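Local coordinates for protein lipoxygenase (Cyanothece sp., PDB 5EK8) that probably acts as a 9R-lipoxygenase, adding molecular oxygen to polyunsaturated fatty acids at a non-heme iron centre, at residues D184-G189 with L391-N396; K191-A196 with I624-L629. All coordinates share one frame; numbering follows the deposited sequence.

Contact 1 of 2, residues D184-G189 with L391-N396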
loop_
_atom_site.group_PDB
_atom_site.type_symbol
_atom_site.label_atom_id
_atom_site.label_comp_id
_atom_site.label_asym_id
_atom_site.label_seq_id
_atom_site.Cartn_x
_atom_site.Cartn_y
_atom_site.Cartn_z
ATOM N N ASP A 184 -7.184 1.421 -13.108
ATOM C CA ASP A 184 -7.756 0.600 -12.044
ATOM C C ASP A 184 -8.328 1.496 -10.944
ATOM O O ASP A 184 -7.706 1.700 -9.900
ATOM C CB ASP A 184 -6.699 -0.354 -11.478
ATOM C CG ASP A 184 -7.215 -1.196 -10.319
ATOM O OD1 ASP A 184 -8.435 -1.481 -10.270
ATOM O OD2 ASP A 184 -6.391 -1.572 -9.456
ATOM N N ASP A 185 -9.520 2.031 -11.196
ATOM C CA ASP A 185 -10.159 2.981 -10.287
ATOM C C ASP A 185 -10.738 2.310 -9.051
ATOM O O ASP A 185 -10.966 1.101 -9.040
ATOM C CB ASP A 185 -11.269 3.741 -11.009
ATOM C CG ASP A 185 -11.415 5.158 -10.509
ATOM O OD1 ASP A 185 -10.771 5.494 -9.488
ATOM O OD2 ASP A 185 -12.173 5.930 -11.140
ATOM N N TYR A 186 -10.976 3.106 -8.012
ATOM C CA TYR A 186 -11.670 2.624 -6.818
ATOM C C TYR A 186 -13.091 2.163 -7.148
ATOM O O TYR A 186 -13.619 2.461 -8.218
ATOM C CB TYR A 186 -11.765 3.710 -5.748
ATOM C CG TYR A 186 -10.471 4.273 -5.214
ATOM C CD1 TYR A 186 -9.532 3.461 -4.594
ATOM C CD2 TYR A 186 -10.221 5.633 -5.273
ATOM C CE1 TYR A 186 -8.360 3.994 -4.078
ATOM C CE2 TYR A 186 -9.063 6.172 -4.761
ATOM C CZ TYR A 186 -8.135 5.354 -4.164
ATOM O OH TYR A 186 -6.982 5.915 -3.661
ATOM N N SER A 187 -13.711 1.447 -6.217
ATOM C CA SER A 187 -15.149 1.200 -6.287
ATOM C C SER A 187 -15.856 2.507 -5.956
ATOM O O SER A 187 -15.290 3.355 -5.264
ATOM C CB SER A 187 -15.579 0.100 -5.313
ATOM O OG SER A 187 -14.541 -0.839 -5.092
ATOM N N VAL A 188 -17.081 2.678 -6.441
ATOM C CA VAL A 188 -17.847 3.880 -6.121
ATOM C C VAL A 188 -18.099 3.982 -4.617
ATOM O O VAL A 188 -18.215 5.079 -4.069
ATOM C CB VAL A 188 -19.193 3.915 -6.867
ATOM C CG1 VAL A 188 -18.998 4.398 -8.295
ATOM C CG2 VAL A 188 -19.845 2.550 -6.837
ATOM N N GLY A 189 -18.173 2.829 -3.958
ATOM C CA GLY A 189 -18.347 2.779 -2.519
ATOM C C GLY A 189 -17.162 3.372 -1.781
ATOM O O GLY A 189 -17.329 4.224 -0.912
ATOM N N LEU A 391 -4.432 -6.752 -4.910
ATOM C CA LEU A 391 -3.486 -5.792 -5.469
ATOM C C LEU A 391 -4.183 -4.642 -6.181
ATOM O O LEU A 391 -3.539 -3.677 -6.588
ATOM C CB LEU A 391 -2.523 -6.492 -6.431
ATOM C CG LEU A 391 -1.445 -7.353 -5.770
ATOM C CD1 LEU A 391 -0.754 -8.236 -6.791
ATOM C CD2 LEU A 391 -0.429 -6.479 -5.056
ATOM N N LYS A 392 -5.501 -4.736 -6.320
ATOM C CA LYS A 392 -6.242 -3.687 -7.004
ATOM C C LYS A 392 -6.256 -2.392 -6.192
ATOM O O LYS A 392 -6.096 -2.412 -4.971
ATOM C CB LYS A 392 -7.673 -4.139 -7.314
ATOM C CG LYS A 392 -8.488 -4.628 -6.128
ATOM C CD LYS A 392 -9.918 -4.086 -6.207
ATOM C CE LYS A 392 -10.947 -5.012 -5.555
ATOM N NZ LYS A 392 -10.753 -5.227 -4.096
ATOM N N SER A 393 -6.388 -1.273 -6.902
ATOM C CA SER A 393 -6.607 0.056 -6.322
ATOM C C SER A 393 -5.411 0.677 -5.586
ATOM O O SER A 393 -5.460 1.854 -5.236
ATOM C CB SER A 393 -7.815 0.019 -5.374
ATOM O OG SER A 393 -9.009 -0.278 -6.079
ATOM N N ILE A 394 -4.339 -0.083 -5.367
ATOM C CA ILE A 394 -3.217 0.426 -4.572
ATOM C C ILE A 394 -2.450 1.533 -5.303
ATOM O O ILE A 394 -1.906 2.452 -4.672
ATOM C CB ILE A 394 -2.245 -0.709 -4.164
ATOM C CG1 ILE A 394 -1.314 -0.239 -3.047
ATOM C CG2 ILE A 394 -1.447 -1.222 -5.350
ATOM C CD1 ILE A 394 -0.352 -1.318 -2.574
ATOM N N ILE A 395 -2.444 1.469 -6.632
ATOM C CA ILE A 395 -1.788 2.493 -7.435
ATOM C C ILE A 395 -2.423 3.857 -7.171
ATOM O O ILE A 395 -1.729 4.879 -7.105
ATOM C CB ILE A 395 -1.859 2.161 -8.942
ATOM C CG1 ILE A 395 -3.297 1.834 -9.362
ATOM C CG2 ILE A 395 -0.929 0.994 -9.277
ATOM C CD1 ILE A 395 -3.488 1.751 -10.856
ATOM N N ASN A 396 -3.741 3.850 -6.993
ATOM C CA ASN A 396 -4.501 5.062 -6.726
ATOM C C ASN A 396 -4.071 5.719 -5.421
ATOM O O ASN A 396 -3.757 6.911 -5.388
ATOM C CB ASN A 396 -6.001 4.755 -6.683
ATOM C CG ASN A 396 -6.516 4.137 -7.975
ATOM O OD1 ASN A 396 -6.177 4.586 -9.074
ATOM N ND2 ASN A 396 -7.331 3.089 -7.848
#
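Asp184 and Tyr186, in the loop that leads into helix 188-214, meet Ser393 and Asn396 at the turn where the chain leaves helix 383-391 and enters helix 394-404. Two hydrogen bonds join the segments. Asp184 has its CG anti to the backbone N (chi1 177°), and its OD2 accepts the amide of Ser393, with Ser393 N to Asp184 OD2 at 2.6 Å; the bond is nearly straight, but the donor stands above the carboxylate plane. OD1 forms a salt bridge with Arg123 on strand 115-126. The second bond uses the main chain: Asn396 ND2 donates to Asp184 O at 2.5 Å, with an N-H...O angle of 158°, the donor lying in the carbonyl plane and the acceptor close to the amide plane. Thr182 OG1 bonds to Asn396 OD1, so both ends of this amide are held and its rotation is fixed. Beside this bond, the side chains of Tyr186 and Asn396 slide past each other in opposite directions. Tyr186 CZ lies 3.4 Å from Asn396 CB, and ND2 sits over one ring face, offset toward the rim, with ring and amide planes 63° apart. An alanine at Asp184 would probably leave Ser393 N without its acceptor and deprive Arg123 of this carboxylate, though the bond of Arg123 to Asp185 O could remain. The buried carboxylate thus links the turn before helix 394-404 to the sheet containing strand 115-126, probably the PLAT domain, near the iron site, and its charge is probably offset in part by Arg123.

Contact 2 of 2, residues K191-A196 with I624-L629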
loop_
_atom_site.group_PDB
_atom_site.type_symbol
_atom_site.label_atom_id
_atom_site.label_comp_id
_atom_site.label_asym_id
_atom_site.label_seq_id
_atom_site.Cartn_x
_atom_site.Cartn_y
_atom_site.Cartn_z
ATOM N N LYS A 191 -14.966 5.422 -2.930
ATOM C CA LYS A 191 -15.028 6.855 -3.205
ATOM C C LYS A 191 -16.009 7.581 -2.280
ATOM O O LYS A 191 -15.665 8.590 -1.658
ATOM C CB LYS A 191 -15.425 7.098 -4.663
ATOM C CG LYS A 191 -14.394 6.666 -5.689
ATOM C CD LYS A 191 -14.619 7.380 -7.013
ATOM C CE LYS A 191 -13.546 7.028 -8.045
ATOM N NZ LYS A 191 -13.688 7.841 -9.302
ATOM N N PHE A 192 -17.229 7.056 -2.193
ATOM C CA PHE A 192 -18.282 7.662 -1.384
ATOM C C PHE A 192 -17.899 7.746 0.092
ATOM O O PHE A 192 -18.077 8.786 0.729
ATOM C CB PHE A 192 -19.584 6.879 -1.537
ATOM C CG PHE A 192 -20.260 7.082 -2.861
ATOM C CD1 PHE A 192 -19.898 8.134 -3.684
ATOM C CD2 PHE A 192 -21.260 6.224 -3.280
ATOM C CE1 PHE A 192 -20.521 8.324 -4.907
ATOM C CE2 PHE A 192 -21.889 6.410 -4.500
ATOM C CZ PHE A 192 -21.520 7.462 -5.313
ATOM N N GLN A 193 -17.371 6.650 0.627
ATOM C CA GLN A 193 -16.890 6.634 2.005
ATOM C C GLN A 193 -15.800 7.680 2.204
ATOM O O GLN A 193 -15.796 8.410 3.203
ATOM C CB GLN A 193 -16.361 5.252 2.387
ATOM C CG GLN A 193 -17.437 4.205 2.564
ATOM C CD GLN A 193 -17.006 3.106 3.509
ATOM O OE1 GLN A 193 -15.991 3.232 4.199
ATOM N NE2 GLN A 193 -17.773 2.016 3.548
ATOM N N ALA A 194 -14.885 7.758 1.244
ATOM C CA ALA A 194 -13.807 8.735 1.340
ATOM C C ALA A 194 -14.356 10.152 1.454
ATOM O O ALA A 194 -14.030 10.886 2.394
ATOM C CB ALA A 194 -12.874 8.625 0.142
ATOM N N TYR A 195 -15.205 10.526 0.501
ATOM C CA TYR A 195 -15.711 11.890 0.430
ATOM C C TYR A 195 -16.611 12.215 1.617
ATOM O O TYR A 195 -16.663 13.358 2.069
ATOM C CB TYR A 195 -16.444 12.110 -0.895
ATOM C CG TYR A 195 -15.499 12.115 -2.079
ATOM C CD1 TYR A 195 -14.353 12.905 -2.066
ATOM C CD2 TYR A 195 -15.729 11.309 -3.190
ATOM C CE1 TYR A 195 -13.472 12.912 -3.133
ATOM C CE2 TYR A 195 -14.851 11.307 -4.267
ATOM C CZ TYR A 195 -13.721 12.111 -4.232
ATOM O OH TYR A 195 -12.839 12.116 -5.294
ATOM N N ALA A 196 -17.297 11.204 2.134
ATOM C CA ALA A 196 -18.145 11.386 3.303
ATOM C C ALA A 196 -17.300 11.695 4.533
ATOM O O ALA A 196 -17.521 12.703 5.222
ATOM C CB ALA A 196 -18.991 10.152 3.537
ATOM N N ILE A 624 -11.934 5.713 6.748
ATOM C CA ILE A 624 -12.382 5.163 5.471
ATOM C C ILE A 624 -12.107 3.663 5.433
ATOM O O ILE A 624 -10.949 3.240 5.392
ATOM C CB ILE A 624 -11.680 5.848 4.280
ATOM C CG1 ILE A 624 -11.910 7.360 4.316
ATOM C CG2 ILE A 624 -12.175 5.274 2.966
ATOM C CD1 ILE A 624 -10.987 8.136 3.412
ATOM N N LYS A 625 -13.166 2.859 5.445
ATOM C CA LYS A 625 -13.003 1.418 5.590
ATOM C C LYS A 625 -13.844 0.617 4.600
ATOM O O LYS A 625 -14.784 -0.069 4.990
ATOM C CB LYS A 625 -13.345 1.002 7.025
ATOM C CG LYS A 625 -12.726 -0.317 7.458
ATOM C CD LYS A 625 -12.646 -0.411 8.970
ATOM C CE LYS A 625 -11.757 -1.565 9.403
ATOM N NZ LYS A 625 -11.455 -1.503 10.860
ATOM N N TYR A 626 -13.490 0.699 3.322
ATOM C CA TYR A 626 -14.161 -0.074 2.282
ATOM C C TYR A 626 -13.227 -1.151 1.727
ATOM O O TYR A 626 -12.073 -0.876 1.384
ATOM C CB TYR A 626 -14.644 0.855 1.163
ATOM C CG TYR A 626 -15.420 0.180 0.052
ATOM C CD1 TYR A 626 -16.804 0.242 0.012
ATOM C CD2 TYR A 626 -14.766 -0.501 -0.973
ATOM C CE1 TYR A 626 -17.521 -0.363 -1.004
ATOM C CE2 TYR A 626 -15.477 -1.114 -1.991
ATOM C CZ TYR A 626 -16.856 -1.039 -1.998
ATOM O OH TYR A 626 -17.573 -1.638 -3.005
ATOM N N GLY A 627 -13.733 -2.377 1.630
ATOM C CA GLY A 627 -12.948 -3.488 1.124
ATOM C C GLY A 627 -12.461 -4.409 2.228
ATOM O O GLY A 627 -11.310 -4.325 2.665
ATOM N N LEU A 628 -13.353 -5.286 2.683
ATOM C CA LEU A 628 -13.042 -6.253 3.731
ATOM C C LEU A 628 -13.274 -7.671 3.224
ATOM O O LEU A 628 -14.204 -7.921 2.454
ATOM C CB LEU A 628 -13.888 -5.993 4.980
ATOM C CG LEU A 628 -13.833 -4.575 5.551
ATOM C CD1 LEU A 628 -15.237 -4.038 5.792
ATOM C CD2 LEU A 628 -13.011 -4.532 6.828
ATOM N N LEU A 629 -12.419 -8.594 3.657
ATOM C CA LEU A 629 -12.466 -9.979 3.199
ATOM C C LEU A 629 -13.826 -10.632 3.431
ATOM O O LEU A 629 -14.409 -11.208 2.510
ATOM C CB LEU A 629 -11.377 -10.805 3.890
ATOM C CG LEU A 629 -9.932 -10.570 3.448
ATOM C CD1 LEU A 629 -9.001 -11.458 4.243
ATOM C CD2 LEU A 629 -9.773 -10.823 1.952
#
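Gln193 reaches from helix 188-214 to the backbone of Ile624, Lys625 and Tyr626, in the loop that follows helix 608-623. Its CB points at the loop and lies 4.2 Å from Ile624 CG2. With CG anti to the carbonyl carbon (chi1 -72°) and the chain extended beyond it, the amide carbon arrives beside Tyr626, with Gln193 CD 4.0 Å from Tyr626 CB. At the tip the two amide atoms part company. OE1 accepts a hydrogen bond from the loop backbone, Lys625 N to Gln193 OE1 at 3.1 Å; the donor sits almost in line with the side-chain C=O bond, although the N-H itself is bent away from straight (146°). NE2 instead comes to the edge of the Tyr626 ring, near its plane, 4.1 Å from Tyr626 CD1, and the amide stands nearly perpendicular to the ring (86°), whose OH bonds to Asp634 OD2. One residue further along the helix, Ala194 gives the contact its apolar half: Ile624 CD1 packs 3.6 Å from Ala194 CA and 3.8 Å from Ala194 CB, and Ile624 also touches Arg190 and Ser197, so it lies along more than one turn of helix 188-214. Phe192 and Tyr195 of this helix pack on helix 24-36, while beyond the loop runs the C-terminal end of the chain, where Arg663 bonds to Ile624 O and Asn667 to Tyr626 O. The contact therefore joins helix 188-214 to the loop beside the iron ligand Ile668, whose side chain is about 4 Å from that of Ile624.

In the fold
Both contacts use helix 188-214, contact 1 at the loop entering it and contact 2 on its early turns, and their centres are 11 Å apart. Contact 1 is the more buried and relies on a carboxylate and an amide; contact 2 lies nearer the surface and combines one amide bond with apolar packing. They meet directly: Asp185 OD2 and Lys191 NZ form a salt bridge, and Ser187 OG and Gly189 CA pack on the ring of Tyr626. Their partners differ, helix 394-404 in one and the loop after helix 608-623 in the other, yet the side chains of Tyr186 in one and Ile624 in the other are each about 10 Å from the iron.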